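Local structure of putative yopH targeting protein (Yersinia pestis, 4GF3) at residues Lys34-His39 and Ser111-Ala116. The protein probably serves as a type III secretion chaperone that binds the effector YopH in the bacterial cytosol and helps target it for export. Numbering follows the deposited sequence.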
loop_
_atom_site.group_PDB
_atom_site.type_symbol
_atom_site.label_atom_id
_atom_site.label_comp_id
_atom_site.label_asym_id
_atom_site.label_seq_id
_atom_site.Cartn_x
_atom_site.Cartn_y
_atom_site.Cartn_z
ATOM N N LYS A 34 -10.171 1.242 10.752
ATOM C CA LYS A 34 -11.221 0.239 10.595
ATOM C C LYS A 34 -11.731 0.098 9.188
ATOM O O LYS A 34 -12.411 -0.886 8.934
ATOM C CB LYS A 34 -12.454 0.549 11.483
ATOM C CG LYS A 34 -12.188 0.936 12.913
ATOM C CD LYS A 34 -11.571 -0.196 13.678
ATOM C CE LYS A 34 -11.354 0.160 15.106
ATOM N NZ LYS A 34 -10.869 -1.094 15.744
ATOM N N ILE A 35 -11.461 1.033 8.279
ATOM C CA ILE A 35 -12.113 0.984 6.963
ATOM C C ILE A 35 -11.189 0.865 5.753
ATOM O O ILE A 35 -11.554 0.244 4.765
ATOM C CB ILE A 35 -13.149 2.127 6.724
ATOM C CG1 ILE A 35 -12.476 3.490 6.509
ATOM C CG2 ILE A 35 -14.247 2.148 7.814
ATOM C CD1 ILE A 35 -13.027 4.277 5.312
ATOM N N TRP A 36 -10.024 1.507 5.760
ATOM C CA TRP A 36 -9.154 1.414 4.647
ATOM C C TRP A 36 -8.232 0.196 4.803
ATOM O O TRP A 36 -7.772 -0.138 5.893
ATOM C CB TRP A 36 -8.195 2.598 4.547
ATOM C CG TRP A 36 -8.742 3.994 4.390
ATOM C CD1 TRP A 36 -8.425 5.065 5.195
ATOM C CD2 TRP A 36 -9.536 4.522 3.321
ATOM N NE1 TRP A 36 -9.009 6.205 4.715
ATOM C CE2 TRP A 36 -9.706 5.905 3.577
ATOM C CE3 TRP A 36 -10.159 3.962 2.216
ATOM C CZ2 TRP A 36 -10.465 6.739 2.757
ATOM C CZ3 TRP A 36 -10.924 4.782 1.409
ATOM C CH2 TRP A 36 -11.081 6.162 1.694
ATOM N N VAL A 37 -7.838 -0.357 3.675
ATOM C CA VAL A 37 -6.933 -1.505 3.685
ATOM C C VAL A 37 -5.813 -1.296 2.694
ATOM O O VAL A 37 -6.039 -1.095 1.501
ATOM C CB VAL A 37 -7.716 -2.836 3.379
ATOM C CG1 VAL A 37 -6.756 -3.990 3.374
ATOM C CG2 VAL A 37 -8.794 -3.075 4.394
ATOM N N VAL A 38 -4.567 -1.353 3.187
ATOM C CA VAL A 38 -3.427 -1.304 2.366
ATOM C C VAL A 38 -2.949 -2.734 2.272
ATOM O O VAL A 38 -2.665 -3.402 3.253
ATOM C CB VAL A 38 -2.306 -0.402 2.939
ATOM C CG1 VAL A 38 -1.024 -0.600 2.190
ATOM C CG2 VAL A 38 -2.657 1.093 2.808
ATOM N N HIS A 39 -2.835 -3.180 1.042
ATOM C CA HIS A 39 -2.376 -4.536 0.704
ATOM C C HIS A 39 -0.915 -4.525 0.306
ATOM O O HIS A 39 -0.413 -3.585 -0.334
ATOM C CB HIS A 39 -3.185 -5.052 -0.481
ATOM C CG HIS A 39 -4.636 -5.178 -0.194
ATOM N ND1 HIS A 39 -5.164 -6.252 0.486
ATOM C CD2 HIS A 39 -5.676 -4.343 -0.454
ATOM C CE1 HIS A 39 -6.463 -6.085 0.603
ATOM N NE2 HIS A 39 -6.783 -4.924 0.061
ATOM N N SER A 111 1.225 7.781 2.935
ATOM C CA SER A 111 0.978 8.560 1.691
ATOM C C SER A 111 -0.220 8.024 0.910
ATOM O O SER A 111 -1.016 8.793 0.343
ATOM C CB SER A 111 2.214 8.552 0.809
ATOM O OG SER A 111 3.235 9.314 1.435
ATOM N N LEU A 112 -0.346 6.707 0.910
ATOM C CA LEU A 112 -1.493 6.050 0.270
ATOM C C LEU A 112 -2.771 6.543 0.917
ATOM O O LEU A 112 -3.712 7.008 0.235
ATOM C CB LEU A 112 -1.379 4.517 0.419
ATOM C CG LEU A 112 -0.403 3.787 -0.476
ATOM C CD1 LEU A 112 -0.197 2.313 -0.143
ATOM C CD2 LEU A 112 -0.775 3.911 -1.949
ATOM N N VAL A 113 -2.792 6.463 2.265
ATOM C CA VAL A 113 -3.945 6.894 3.051
ATOM C C VAL A 113 -4.228 8.367 2.824
ATOM O O VAL A 113 -5.378 8.774 2.640
ATOM C CB VAL A 113 -3.746 6.548 4.563
ATOM C CG1 VAL A 113 -4.768 7.268 5.426
ATOM C CG2 VAL A 113 -3.836 5.025 4.727
ATOM N N ASP A 114 -3.187 9.185 2.819
ATOM C CA ASP A 114 -3.393 10.626 2.601
ATOM C C ASP A 114 -3.980 10.947 1.208
ATOM O O ASP A 114 -4.802 11.851 1.060
ATOM C CB ASP A 114 -2.061 11.393 2.778
ATOM C CG ASP A 114 -1.667 11.629 4.260
ATOM O OD1 ASP A 114 -2.522 11.679 5.161
ATOM O OD2 ASP A 114 -0.457 11.817 4.502
ATOM N N LYS A 115 -3.544 10.217 0.200
ATOM C CA LYS A 115 -4.018 10.381 -1.194
ATOM C C LYS A 115 -5.477 10.017 -1.278
ATOM O O LYS A 115 -6.255 10.783 -1.853
ATOM C CB LYS A 115 -3.209 9.545 -2.175
ATOM C CG LYS A 115 -3.391 9.866 -3.681
ATOM C CD LYS A 115 -3.134 11.316 -4.076
ATOM C CE LYS A 115 -3.205 11.528 -5.577
ATOM N NZ LYS A 115 -2.838 12.909 -6.013
ATOM N N ALA A 116 -5.840 8.912 -0.626
ATOM C CA ALA A 116 -7.210 8.481 -0.549
ATOM C C ALA A 116 -8.142 9.548 0.058
ATOM O O ALA A 116 -9.173 9.892 -0.506
ATOM C CB ALA A 116 -7.257 7.183 0.199
#
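Ala-116 sets its methyl over one face of the Trp-36 indole, a CH-pi contact with Ala-116 CB 4.2 Å from the centroid of the Trp-36 six-membered ring and 14° off the ring normal. The tryptophan stands at the start of strand 36-42, and from its backbone CB heads toward helix 102-118. With chi1 at -61° CG lies opposite the carbonyl carbon, which carries the indole toward the helix. On the five-membered ring, Trp-36 CD1 meets Val-113 CG1 at 4.3 Å in an oblique approach. Farther out on the benzo ring, Trp-36 CZ2 lies 4.1 Å from Ala-116 CB. The opposite face is covered by Ile-35 CD1 from the preceding residue, which sits over the middle of the indole; Ile-35 and Trp-36 together face Ile-32 as a classic beta bulge. A broad flat ring suits this place: its six-membered ring gives the Ala-116 methyl a surface to lie on while the five-membered ring reaches Val-113. Alanine, whose side chain is one methyl, lets the helix backbone come close to that face.

Two residues along the strand, Val-38 also directs its CB toward the helix. Both of its methyls border one leucine methyl: Val-38 CG1 lies 3.8 Å and Val-38 CG2 4.0 Å from Leu-112 CD1. A beta-branched valine fits an extended strand, while the longer leucine spans from the helix to the sheet. Met-52 of strand 47-56 also packs against Trp-36, Leu-112 and Ala-116, and Ile-32 against Val-38 and Val-113, so the helix lies across several strands of the antiparallel sheet, as in the alpha-beta fold of CesT-family chaperones. The chemistry across the two segments is wholly apolar, which suggests that hydrophobic burial, with one CH-pi contact, rather than directional polar bonds, joins helix and sheet here.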